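Long-range contacts in putative polyprenyl synthetase (Streptomyces coelicolor, PDB 3NF2), which probably acts as an isoprenyl diphosphate synthase, a magnesium-dependent prenyltransferase that builds polyprenyl diphosphate chains: residues Leu8-Gly12 with Val63-Glu67; Val34-His38 with Asp107-His113; Leu226-Trp230 with Arg301-Ala305. Numbering follows the deposited sequence.

Interaction 1: Leu8-Gly12 with Val63-Glu67; sequences LLERG and VLSAE
This is a largely buried helix-helix contact, closed on one side by a salt bridge, that joins the N-terminal helix 5-25 to helix 57-67. Both segments are helical: Leu8-Gly12 has phi/psi values near -65/-42, Val63-Ala66 near -63/-39, and Glu67 -63/-23. Their axes come within 11.5 Å and run at 99°, so they pass nearly at right angles and bury 249 Å². The CA atoms of Gly12 and Val63 lie 6.5 Å apart, those of Leu8 and Leu64 8.5 Å.

At the tighter pair glycine has no side chain to interpose, and Val63 CG2 comes to 4.3 Å from Gly12 CA. Val63 (m) also meets the aliphatic part of Arg11, CG2 to CD at 4.1 Å. Leu8 (m, t) points toward the partner and places CD2 3.8 Å from Leu64 CD1. The CA-to-CB bond of Leu64 points sideways, but chi1 -111°, between wells, and chi2 83° bring CD1 across.

Arg11, with chi1 t and with chi2 -148° and chi3 -147° between wells, reaches across to Glu67, whose chi1 m and chi2 t extend it to meet the guanidinium. The pairing is two-pronged: Arg11 NH2 to Glu67 OE1 is 2.6 Å (168° at the hydrogen) and Arg11 NH1 to Glu67 OE2 is 2.8 Å (160°). Leu64 CD1 abuts the guanidinium edge, 3.9 Å from Arg11 NH1. Arg331 of helix 326-339 makes a long, weak ion pair with Glu67 and touches Leu8 and Leu64.

An apolar patch bordered by a bidentate Arg-Glu pair is structural packing, here between crossing helices of the mainly helical isoprenoid synthase fold.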
ATOM      1  N   LEU A   8      -0.938  20.685  24.085  1.00 84.56           N
ATOM      2  CA  LEU A   8      -1.190  20.502  22.655  1.00 83.58           C
ATOM      3  C   LEU A   8      -1.041  19.043  22.219  1.00 83.82           C
ATOM      4  O   LEU A   8      -1.818  18.562  21.392  1.00 80.67           O
ATOM      5  CB  LEU A   8      -0.265  21.388  21.814  1.00 80.84           C
ATOM      6  CG  LEU A   8      -0.439  22.904  21.870  1.00 77.92           C
ATOM      7  CD1 LEU A   8       0.620  23.562  21.006  1.00 73.01           C
ATOM      8  CD2 LEU A   8      -1.836  23.324  21.431  1.00 77.82           C
ATOM      9  N   LEU A   9      -0.037  18.357  22.770  1.00 81.90           N
ATOM     10  CA  LEU A   9       0.195  16.939  22.484  1.00 82.75           C
ATOM     11  C   LEU A   9      -0.958  16.073  22.992  1.00 82.32           C
ATOM     12  O   LEU A   9      -1.363  15.121  22.323  1.00 79.53           O
ATOM     13  CB  LEU A   9       1.526  16.461  23.083  1.00 82.49           C
ATOM     14  CG  LEU A   9       2.844  17.105  22.633  1.00 84.32           C
ATOM     15  CD1 LEU A   9       4.012  16.449  23.355  1.00 89.54           C
ATOM     16  CD2 LEU A   9       3.047  17.033  21.121  1.00 84.58           C
ATOM     17  N   GLU A  10      -1.471  16.424  24.173  1.00 81.32           N
ATOM     18  CA  GLU A  10      -2.689  15.846  24.734  1.00 81.57           C
ATOM     19  C   GLU A  10      -3.895  16.119  23.830  1.00 78.21           C
ATOM     20  O   GLU A  10      -4.658  15.206  23.511  1.00 73.85           O
ATOM     21  CB  GLU A  10      -2.934  16.422  26.140  1.00 85.68           C
ATOM     22  CG  GLU A  10      -4.348  16.230  26.709  1.00 94.30           C
ATOM     23  CD  GLU A  10      -4.532  14.919  27.466  1.00106.19           C
ATOM     24  OE1 GLU A  10      -4.079  13.855  26.981  1.00106.14           O
ATOM     25  OE2 GLU A  10      -5.153  14.956  28.552  1.00110.76           O
ATOM     26  N   ARG A  11      -4.037  17.378  23.415  1.00 76.33           N
ATOM     27  CA  ARG A  11      -5.110  17.822  22.526  1.00 78.38           C
ATOM     28  C   ARG A  11      -5.189  17.005  21.232  1.00 76.96           C
ATOM     29  O   ARG A  11      -6.278  16.610  20.817  1.00 77.31           O
ATOM     30  CB  ARG A  11      -4.928  19.307  22.201  1.00 79.70           C
ATOM     31  CG  ARG A  11      -6.056  19.963  21.439  1.00 77.96           C
ATOM     32  CD  ARG A  11      -5.486  21.049  20.553  1.00 84.10           C
ATOM     33  NE  ARG A  11      -6.405  22.170  20.398  1.00 94.92           N
ATOM     34  CZ  ARG A  11      -6.182  23.225  19.619  1.00 96.26           C
ATOM     35  NH1 ARG A  11      -5.066  23.311  18.903  1.00 91.20           N
ATOM     36  NH2 ARG A  11      -7.083  24.197  19.556  1.00 94.80           N
ATOM     37  N   GLY A  12      -4.034  16.747  20.617  1.00 74.35           N
ATOM     38  CA  GLY A  12      -3.955  15.976  19.376  1.00 70.72           C
ATOM     39  C   GLY A  12      -4.236  14.493  19.559  1.00 71.13           C
ATOM     40  O   GLY A  12      -4.909  13.879  18.724  1.00 67.50           O
ATOM     41  N   VAL A  63      -4.081  19.281  13.850  1.00 56.32           N
ATOM     42  CA  VAL A  63      -5.197  20.048  14.415  1.00 58.03           C
ATOM     43  C   VAL A  63      -4.829  21.526  14.496  1.00 61.72           C
ATOM     44  O   VAL A  63      -5.668  22.382  14.216  1.00 64.48           O
ATOM     45  CB  VAL A  63      -5.760  19.480  15.769  1.00 59.25           C
ATOM     46  CG1 VAL A  63      -6.348  18.088  15.567  1.00 55.49           C
ATOM     47  CG2 VAL A  63      -4.719  19.450  16.878  1.00 60.61           C
ATOM     48  N   LEU A  64      -3.567  21.809  14.833  1.00 62.09           N
ATOM     49  CA  LEU A  64      -3.005  23.160  14.759  1.00 61.98           C
ATOM     50  C   LEU A  64      -3.085  23.752  13.352  1.00 59.67           C
ATOM     51  O   LEU A  64      -3.410  24.927  13.187  1.00 60.01           O
ATOM     52  CB  LEU A  64      -1.544  23.166  15.213  1.00 63.40           C
ATOM     53  CG  LEU A  64      -1.144  23.846  16.517  1.00 66.88           C
ATOM     54  CD1 LEU A  64      -1.381  22.939  17.709  1.00 72.57           C
ATOM     55  CD2 LEU A  64       0.318  24.224  16.432  1.00 61.93           C
ATOM     56  N   SER A  65      -2.786  22.924  12.352  1.00 57.51           N
ATOM     57  CA  SER A  65      -2.783  23.336  10.952  1.00 55.92           C
ATOM     58  C   SER A  65      -4.130  23.899  10.509  1.00 58.39           C
ATOM     59  O   SER A  65      -4.176  24.842   9.730  1.00 56.75           O
ATOM     60  CB  SER A  65      -2.392  22.161  10.054  1.00 52.35           C
ATOM     61  OG  SER A  65      -2.170  22.586   8.718  1.00 49.49           O
ATOM     62  N   ALA A  66      -5.214  23.317  11.021  1.00 59.32           N
ATOM     63  CA  ALA A  66      -6.568  23.762  10.707  1.00 60.15           C
ATOM     64  C   ALA A  66      -6.860  25.165  11.245  1.00 56.75           C
ATOM     65  O   ALA A  66      -7.511  25.974  10.570  1.00 57.41           O
ATOM     66  CB  ALA A  66      -7.590  22.747  11.221  1.00 59.38           C
ATOM     67  N   GLU A  67      -6.344  25.454  12.438  1.00 50.06           N
ATOM     68  CA  GLU A  67      -6.518  26.761  13.094  1.00 57.25           C
ATOM     69  C   GLU A  67      -5.910  27.954  12.358  1.00 56.71           C
ATOM     70  O   GLU A  67      -6.329  29.087  12.583  1.00 64.66           O
ATOM     71  CB  GLU A  67      -5.956  26.717  14.508  1.00 56.80           C
ATOM     72  CG  GLU A  67      -6.697  25.779  15.424  1.00 61.59           C
ATOM     73  CD  GLU A  67      -6.039  25.665  16.768  1.00 68.96           C
ATOM     74  OE1 GLU A  67      -6.664  26.070  17.767  1.00 83.22           O
ATOM     75  OE2 GLU A  67      -4.893  25.181  16.831  1.00 81.43           O
TER

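Interaction 2: Val34-His38 with Asp107-His113. With SO4 (sulfate ion), chain E.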
ATOM      1  N   VAL A  34      -5.463  -7.817  14.154  1.00 45.19           N
ATOM      2  CA  VAL A  34      -4.033  -7.737  13.862  1.00 41.32           C
ATOM      3  C   VAL A  34      -3.527  -6.289  13.944  1.00 42.94           C
ATOM      4  O   VAL A  34      -2.433  -6.034  14.470  1.00 39.80           O
ATOM      5  CB  VAL A  34      -3.709  -8.391  12.503  1.00 41.55           C
ATOM      6  CG1 VAL A  34      -2.265  -8.160  12.112  1.00 44.72           C
ATOM      7  CG2 VAL A  34      -3.996  -9.885  12.567  1.00 29.54           C
ATOM      8  N   ALA A  35      -4.338  -5.353  13.440  1.00 41.36           N
ATOM      9  CA  ALA A  35      -4.075  -3.926  13.610  1.00 43.35           C
ATOM     10  C   ALA A  35      -4.101  -3.532  15.081  1.00 44.71           C
ATOM     11  O   ALA A  35      -3.243  -2.779  15.518  1.00 50.57           O
ATOM     12  CB  ALA A  35      -5.072  -3.081  12.832  1.00 39.65           C
ATOM     13  N   ALA A  36      -5.087  -4.036  15.829  1.00 45.26           N
ATOM     14  CA  ALA A  36      -5.184  -3.775  17.275  1.00 45.78           C
ATOM     15  C   ALA A  36      -3.923  -4.228  17.996  1.00 43.78           C
ATOM     16  O   ALA A  36      -3.458  -3.553  18.913  1.00 46.05           O
ATOM     17  CB  ALA A  36      -6.426  -4.446  17.890  1.00 37.24           C
ATOM     18  N   TYR A  37      -3.372  -5.367  17.572  1.00 45.09           N
ATOM     19  CA  TYR A  37      -2.105  -5.818  18.114  1.00 45.63           C
ATOM     20  C   TYR A  37      -1.013  -4.816  17.772  1.00 48.28           C
ATOM     21  O   TYR A  37      -0.256  -4.418  18.651  1.00 53.91           O
ATOM     22  CB  TYR A  37      -1.704  -7.215  17.633  1.00 46.38           C
ATOM     23  CG  TYR A  37      -0.318  -7.562  18.120  1.00 51.36           C
ATOM     24  CD1 TYR A  37      -0.113  -7.966  19.441  1.00 60.53           C
ATOM     25  CD2 TYR A  37       0.800  -7.424  17.287  1.00 47.78           C
ATOM     26  CE1 TYR A  37       1.158  -8.252  19.915  1.00 60.55           C
ATOM     27  CE2 TYR A  37       2.080  -7.704  17.753  1.00 56.01           C
ATOM     28  CZ  TYR A  37       2.247  -8.117  19.072  1.00 60.45           C
ATOM     29  OH  TYR A  37       3.497  -8.406  19.553  1.00 59.34           O
ATOM     30  N   HIS A  38      -0.945  -4.401  16.506  1.00 47.14           N
ATOM     31  CA  HIS A  38       0.042  -3.405  16.091  1.00 46.06           C
ATOM     32  C   HIS A  38      -0.025  -2.143  16.951  1.00 43.16           C
ATOM     33  O   HIS A  38       0.997  -1.587  17.335  1.00 47.47           O
ATOM     34  CB  HIS A  38      -0.132  -2.997  14.626  1.00 42.64           C
ATOM     35  CG  HIS A  38       0.716  -1.824  14.247  1.00 45.17           C
ATOM     36  ND1 HIS A  38       2.093  -1.892  14.210  1.00 43.98           N
ATOM     37  CD2 HIS A  38       0.391  -0.541  13.960  1.00 42.62           C
ATOM     38  CE1 HIS A  38       2.579  -0.708  13.882  1.00 44.69           C
ATOM     39  NE2 HIS A  38       1.568   0.129  13.723  1.00 47.89           N
ATOM     40  N   ASP A 107       7.067  -7.591  20.330  1.00 52.06           N
ATOM     41  CA  ASP A 107       7.155  -8.276  19.037  1.00 52.20           C
ATOM     42  C   ASP A 107       6.382  -7.546  17.933  1.00 50.51           C
ATOM     43  O   ASP A 107       5.289  -7.026  18.158  1.00 52.56           O
ATOM     44  CB  ASP A 107       6.651  -9.713  19.152  1.00 55.32           C
ATOM     45  CG  ASP A 107       7.671 -10.647  19.768  1.00 61.51           C
ATOM     46  OD1 ASP A 107       8.850 -10.250  19.911  1.00 64.79           O
ATOM     47  OD2 ASP A 107       7.286 -11.787  20.106  1.00 59.65           O
ATOM     48  N   THR A 108       6.977  -7.481  16.751  1.00 48.60           N
ATOM     49  CA  THR A 108       6.318  -6.878  15.606  1.00 46.63           C
ATOM     50  C   THR A 108       5.226  -7.800  15.060  1.00 50.44           C
ATOM     51  O   THR A 108       5.237  -9.022  15.299  1.00 44.49           O
ATOM     52  CB  THR A 108       7.316  -6.558  14.496  1.00 46.83           C
ATOM     53  OG1 THR A 108       8.065  -7.736  14.181  1.00 41.98           O
ATOM     54  CG2 THR A 108       8.262  -5.437  14.937  1.00 43.88           C
ATOM     55  N   VAL A 109       4.281  -7.202  14.331  1.00 46.98           N
ATOM     56  CA  VAL A 109       3.168  -7.946  13.744  1.00 45.48           C
ATOM     57  C   VAL A 109       3.624  -9.149  12.938  1.00 41.94           C
ATOM     58  O   VAL A 109       3.059 -10.227  13.087  1.00 43.93           O
ATOM     59  CB  VAL A 109       2.241  -7.037  12.909  1.00 44.65           C
ATOM     60  CG1 VAL A 109       1.432  -7.840  11.918  1.00 41.61           C
ATOM     61  CG2 VAL A 109       1.311  -6.275  13.833  1.00 40.96           C
ATOM     62  N   TRP A 110       4.670  -8.988  12.134  1.00 43.19           N
ATOM     63  CA  TRP A 110       5.106 -10.095  11.280  1.00 50.54           C
ATOM     64  C   TRP A 110       5.596 -11.307  12.092  1.00 52.53           C
ATOM     65  O   TRP A 110       5.337 -12.441  11.712  1.00 53.79           O
ATOM     66  CB  TRP A 110       6.108  -9.644  10.202  1.00 44.01           C
ATOM     67  CG  TRP A 110       7.477  -9.307  10.707  1.00 49.05           C
ATOM     68  CD1 TRP A 110       7.954  -8.062  11.006  1.00 47.37           C
ATOM     69  CD2 TRP A 110       8.560 -10.223  10.949  1.00 45.93           C
ATOM     70  NE1 TRP A 110       9.258  -8.144  11.427  1.00 49.43           N
ATOM     71  CE2 TRP A 110       9.656  -9.457  11.406  1.00 49.02           C
ATOM     72  CE3 TRP A 110       8.706 -11.617  10.833  1.00 54.34           C
ATOM     73  CZ2 TRP A 110      10.885 -10.037  11.756  1.00 52.34           C
ATOM     74  CZ3 TRP A 110       9.930 -12.196  11.179  1.00 55.95           C
ATOM     75  CH2 TRP A 110      11.002 -11.404  11.638  1.00 50.61           C
ATOM     76  N   LYS A 111       6.278 -11.050  13.208  1.00 53.52           N
ATOM     77  CA  LYS A 111       6.705 -12.097  14.142  1.00 56.31           C
ATOM     78  C   LYS A 111       5.541 -12.848  14.801  1.00 57.07           C
ATOM     79  O   LYS A 111       5.585 -14.070  14.961  1.00 54.29           O
ATOM     80  CB  LYS A 111       7.620 -11.512  15.221  1.00 54.20           C
ATOM     81  CG  LYS A 111       9.055 -12.009  15.155  1.00 67.58           C
ATOM     82  CD  LYS A 111       9.289 -13.160  16.134  1.00 77.28           C
ATOM     83  CE  LYS A 111      10.612 -13.862  15.859  1.00 82.98           C
ATOM     84  NZ  LYS A 111      11.095 -14.635  17.040  1.00 79.84           N
ATOM     85  N   VAL A 112       4.502 -12.115  15.175  1.00 56.06           N
ATOM     86  CA  VAL A 112       3.370 -12.700  15.877  1.00 53.55           C
ATOM     87  C   VAL A 112       2.385 -13.337  14.906  1.00 56.59           C
ATOM     88  O   VAL A 112       2.001 -14.495  15.069  1.00 60.30           O
ATOM     89  CB  VAL A 112       2.669 -11.642  16.766  1.00 52.59           C
ATOM     90  CG1 VAL A 112       1.547 -12.252  17.582  1.00 40.18           C
ATOM     91  CG2 VAL A 112       3.667 -11.033  17.686  1.00 52.27           C
ATOM     92  N   HIS A 113       1.994 -12.585  13.883  1.00 56.60           N
ATOM     93  CA  HIS A 113       0.898 -13.001  13.019  1.00 51.41           C
ATOM     94  C   HIS A 113       1.302 -13.446  11.604  1.00 50.97           C
ATOM     95  O   HIS A 113       0.443 -13.837  10.797  1.00 51.15           O
ATOM     96  CB  HIS A 113      -0.177 -11.920  13.005  1.00 48.67           C
ATOM     97  CG  HIS A 113      -0.860 -11.737  14.330  1.00 53.70           C
ATOM     98  ND1 HIS A 113      -1.564 -12.749  14.950  1.00 46.98           N
ATOM     99  CD2 HIS A 113      -0.949 -10.660  15.151  1.00 45.65           C
ATOM    100  CE1 HIS A 113      -2.058 -12.305  16.094  1.00 45.47           C
ATOM    101  NE2 HIS A 113      -1.704 -11.039  16.237  1.00 47.57           N
TER
HETATM  102  S   SO4 E   4      -2.683 -15.903  13.933  1.00117.97           S
HETATM  103  O1  SO4 E   4      -3.607 -16.775  13.208  1.00117.47           O
HETATM  104  O2  SO4 E   4      -3.365 -15.316  15.085  1.00115.62           O
HETATM  105  O3  SO4 E   4      -1.537 -16.685  14.396  1.00116.20           O
HETATM  106  O4  SO4 E   4      -2.227 -14.840  13.040  1.00115.66           O
HETATM  107  O   HOH W   1       4.156  -4.360  14.827  1.00 41.01           O
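Hydrogen bonding is led by Tyr37, whose OH donates to Asp107 O at 2.7 Å. Water 1 accepts from Val109 N at 2.9 Å and lies 3.3 Å from His38 ND1, while His38 NE2 is bonded to Asn88.

The aromatic contacts centre on His113. Its edge approaches the Tyr37 face in an offset edge-to-face pair, centroids 5.6 Å apart and planes at 87°, and Val34 CG2 makes a CH-pi contact 4.2 Å from the centroid of the His113 ring. At its edge, His113 ND1 donates to O4 of a sulfate at 2.9 Å; the ion is probably from the crystallisation liquor.

Apolar packing fills the remainder: Val109 CG1 meets Val34 CG1 and Val109 CG2 meets Tyr37 CD2, each at 3.7 Å, and Val112 CG2 lies 3.5 Å from Tyr37 CZ.

The axes of segments 34-38 and 109-113 cross at 133° and approach to 10.5 Å; around them lie helix 115-134 and helix 77-98, which carries the family's first aspartate-rich motif, while strand 106-107 leads into the contact.

Interaction 3: Leu226-Trp230 with Arg301-Ala305. With SO4 (sulfate ion), chain F.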
ATOM      1  N   LEU A 226      20.993  11.970  17.431  1.00 41.72           N
ATOM      2  CA  LEU A 226      21.850  12.246  18.593  1.00 40.66           C
ATOM      3  C   LEU A 226      21.444  11.401  19.785  1.00 43.76           C
ATOM      4  O   LEU A 226      22.305  10.858  20.476  1.00 50.91           O
ATOM      5  CB  LEU A 226      21.844  13.727  18.967  1.00 37.64           C
ATOM      6  CG  LEU A 226      22.527  14.717  18.016  1.00 37.94           C
ATOM      7  CD1 LEU A 226      22.107  16.133  18.365  1.00 38.75           C
ATOM      8  CD2 LEU A 226      24.057  14.576  18.027  1.00 30.39           C
ATOM      9  N   LEU A 227      20.134  11.261  20.003  1.00 48.34           N
ATOM     10  CA  LEU A 227      19.621  10.458  21.113  1.00 45.84           C
ATOM     11  C   LEU A 227      19.781   8.960  20.879  1.00 46.19           C
ATOM     12  O   LEU A 227      19.891   8.197  21.836  1.00 46.33           O
ATOM     13  CB  LEU A 227      18.144  10.766  21.400  1.00 53.50           C
ATOM     14  CG  LEU A 227      17.614  12.174  21.733  1.00 68.45           C
ATOM     15  CD1 LEU A 227      16.127  12.098  22.124  1.00 66.09           C
ATOM     16  CD2 LEU A 227      18.423  12.917  22.814  1.00 73.47           C
ATOM     17  N   GLY A 228      19.767   8.530  19.617  1.00 45.97           N
ATOM     18  CA  GLY A 228      19.995   7.113  19.297  1.00 42.49           C
ATOM     19  C   GLY A 228      21.380   6.618  19.710  1.00 44.68           C
ATOM     20  O   GLY A 228      21.554   5.458  20.076  1.00 48.39           O
ATOM     21  N   ILE A 229      22.372   7.500  19.657  1.00 47.82           N
ATOM     22  CA  ILE A 229      23.698   7.164  20.173  1.00 50.16           C
ATOM     23  C   ILE A 229      23.915   7.598  21.634  1.00 47.99           C
ATOM     24  O   ILE A 229      24.122   6.760  22.498  1.00 48.49           O
ATOM     25  CB  ILE A 229      24.831   7.702  19.277  1.00 50.97           C
ATOM     26  CG1 ILE A 229      24.628   7.244  17.822  1.00 44.09           C
ATOM     27  CG2 ILE A 229      26.200   7.254  19.829  1.00 46.59           C
ATOM     28  CD1 ILE A 229      25.432   8.036  16.802  1.00 32.94           C
ATOM     29  N   TRP A 230      23.847   8.895  21.921  1.00 51.23           N
ATOM     30  CA  TRP A 230      24.239   9.377  23.261  1.00 53.40           C
ATOM     31  C   TRP A 230      23.146   9.480  24.320  1.00 53.90           C
ATOM     32  O   TRP A 230      23.394  10.006  25.404  1.00 50.29           O
ATOM     33  CB  TRP A 230      24.978  10.702  23.154  1.00 49.19           C
ATOM     34  CG  TRP A 230      26.287  10.540  22.485  1.00 46.10           C
ATOM     35  CD1 TRP A 230      27.451  10.104  23.055  1.00 36.20           C
ATOM     36  CD2 TRP A 230      26.579  10.793  21.107  1.00 45.50           C
ATOM     37  NE1 TRP A 230      28.456  10.083  22.113  1.00 49.13           N
ATOM     38  CE2 TRP A 230      27.949  10.500  20.910  1.00 44.58           C
ATOM     39  CE3 TRP A 230      25.816  11.243  20.018  1.00 42.00           C
ATOM     40  CZ2 TRP A 230      28.575  10.641  19.672  1.00 39.40           C
ATOM     41  CZ3 TRP A 230      26.440  11.385  18.783  1.00 43.78           C
ATOM     42  CH2 TRP A 230      27.808  11.077  18.621  1.00 42.40           C
ATOM     43  N   ARG A 301      29.071  14.409  16.113  1.00 48.74           N
ATOM     44  CA  ARG A 301      28.056  14.867  17.058  1.00 50.22           C
ATOM     45  C   ARG A 301      27.766  16.355  16.907  1.00 52.27           C
ATOM     46  O   ARG A 301      26.608  16.760  16.752  1.00 52.56           O
ATOM     47  CB  ARG A 301      28.519  14.598  18.480  1.00 47.69           C
ATOM     48  CG  ARG A 301      27.513  14.960  19.534  1.00 45.23           C
ATOM     49  CD  ARG A 301      28.049  14.597  20.884  1.00 38.46           C
ATOM     50  NE  ARG A 301      26.997  14.506  21.882  1.00 44.54           N
ATOM     51  CZ  ARG A 301      27.198  14.086  23.124  1.00 41.95           C
ATOM     52  NH1 ARG A 301      28.412  13.717  23.500  1.00 39.69           N
ATOM     53  NH2 ARG A 301      26.185  14.013  23.976  1.00 40.89           N
ATOM     54  N   GLU A 302      28.835  17.147  16.945  1.00 48.53           N
ATOM     55  CA  GLU A 302      28.756  18.591  16.797  1.00 45.39           C
ATOM     56  C   GLU A 302      28.064  18.992  15.506  1.00 47.69           C
ATOM     57  O   GLU A 302      27.150  19.822  15.531  1.00 46.22           O
ATOM     58  CB  GLU A 302      30.158  19.215  16.859  1.00 50.59           C
ATOM     59  CG  GLU A 302      30.177  20.743  16.765  1.00 58.26           C
ATOM     60  CD  GLU A 302      29.425  21.432  17.910  1.00 66.83           C
ATOM     61  OE1 GLU A 302      29.479  20.941  19.059  1.00 61.17           O
ATOM     62  OE2 GLU A 302      28.782  22.473  17.659  1.00 69.26           O
ATOM     63  N   TRP A 303      28.488  18.391  14.389  1.00 40.39           N
ATOM     64  CA  TRP A 303      27.889  18.689  13.095  1.00 42.63           C
ATOM     65  C   TRP A 303      26.380  18.440  13.092  1.00 43.00           C
ATOM     66  O   TRP A 303      25.625  19.208  12.487  1.00 46.11           O
ATOM     67  CB  TRP A 303      28.546  17.897  11.963  1.00 37.69           C
ATOM     68  CG  TRP A 303      28.127  18.410  10.621  1.00 36.33           C
ATOM     69  CD1 TRP A 303      28.711  19.413   9.913  1.00 39.71           C
ATOM     70  CD2 TRP A 303      27.001  17.970   9.843  1.00 41.53           C
ATOM     71  NE1 TRP A 303      28.036  19.618   8.721  1.00 41.22           N
ATOM     72  CE2 TRP A 303      26.977  18.750   8.662  1.00 42.72           C
ATOM     73  CE3 TRP A 303      26.009  16.993  10.032  1.00 40.27           C
ATOM     74  CZ2 TRP A 303      26.013  18.575   7.670  1.00 40.82           C
ATOM     75  CZ3 TRP A 303      25.044  16.826   9.052  1.00 41.02           C
ATOM     76  CH2 TRP A 303      25.059  17.613   7.880  1.00 42.34           C
ATOM     77  N   THR A 304      25.952  17.382  13.775  1.00 40.75           N
ATOM     78  CA  THR A 304      24.540  17.003  13.794  1.00 43.64           C
ATOM     79  C   THR A 304      23.707  17.924  14.714  1.00 47.45           C
ATOM     80  O   THR A 304      22.542  18.220  14.412  1.00 50.58           O
ATOM     81  CB  THR A 304      24.355  15.515  14.155  1.00 42.52           C
ATOM     82  OG1 THR A 304      25.210  14.718  13.326  1.00 40.08           O
ATOM     83  CG2 THR A 304      22.896  15.072  13.957  1.00 40.59           C
ATOM     84  N   ALA A 305      24.304  18.387  15.811  1.00 45.78           N
ATOM     85  CA  ALA A 305      23.653  19.395  16.673  1.00 50.47           C
ATOM     86  C   ALA A 305      23.494  20.723  15.941  1.00 48.74           C
ATOM     87  O   ALA A 305      22.448  21.360  16.040  1.00 54.92           O
ATOM     88  CB  ALA A 305      24.409  19.585  17.988  1.00 46.79           C
TER
HETATM   89  S   SO4 F   5      27.633  12.861  27.194  1.00102.27           S
HETATM   90  O1  SO4 F   5      26.413  13.366  26.572  1.00 97.14           O
HETATM   91  O2  SO4 F   5      27.405  11.509  27.699  1.00103.41           O
HETATM   92  O3  SO4 F   5      28.707  12.829  26.205  1.00100.66           O
HETATM   93  O4  SO4 F   5      28.010  13.744  28.296  1.00103.74           O
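Two helical segments run roughly antiparallel, their N-to-C directions 151° apart and their axes no closer than 11.5 Å. The nearest CA pair is Leu226 and Arg301, at 6.9 Å. Leu226-Trp230 forms the last turn of helix 203-230, held by Trp230 N to Leu226 O at 2.9 Å; Arg301-Ala305 lies at the start of helix 300-319, with Ala305 N to Arg301 O at 3.0 Å. The side chains of Leu226 and Trp230 bridge the gap to side-chain and main-chain atoms of 301-305, burying 278 Å².

Leu226 packs on the backbone and side chains of the other helix: CD2 is 3.6 Å from Arg301 O, 3.8 Å from Arg301 CG and 4.0 Å from Thr304 CB, and CD1 is 4.2 Å from Ala305 CB. Thr304 OG1 is bonded back to Gly300 O.

Within 301-305, Trp230 meets Arg301 alone. With chi1 to chi3 all t, Arg301 lies extended along the indole: CB is 3.6 Å from Trp230 CH2, CD stands 3.9 Å above the centroid of the six-membered ring, 2° off its normal, and CZ lies 3.9 Å from that of the five-membered ring, 16° off. The guanidinium and indole planes differ by 5°.

Flat stacking leaves the guanidinium edge available: Arg301 NH1 and NH2 donate to sulfate O3 and O1 at 2.9 and 2.7 Å, and NH1 also forms a salt bridge with Glu296. The chemistry is a cation-pi stack in which arginine meets tryptophan through its face and an anion through its edge, although this sulfate, probably from the crystallisation liquor, does not establish a phosphate site.

In the fold
The three contacts are well separated: the centres of interactions 1 and 2 lie 29 Å apart, those of 1 and 3 also 29 Å, and those of 2 and 3 31 Å, with nearest atoms about 16, 13 and 18 Å apart. None shares a helix with another. Along the chain interactions 1 and 2 cross, because helix 31-38 falls between helices 5-25 and 57-67, whereas interaction 3 opens after both have closed. The first two tie the N-terminal helices to later parts of the chain, while interaction 3 joins helix 203-230 to helix 300-319. They are three separate packing points in one mainly helical subunit; no other chain of the assembly touches these segments.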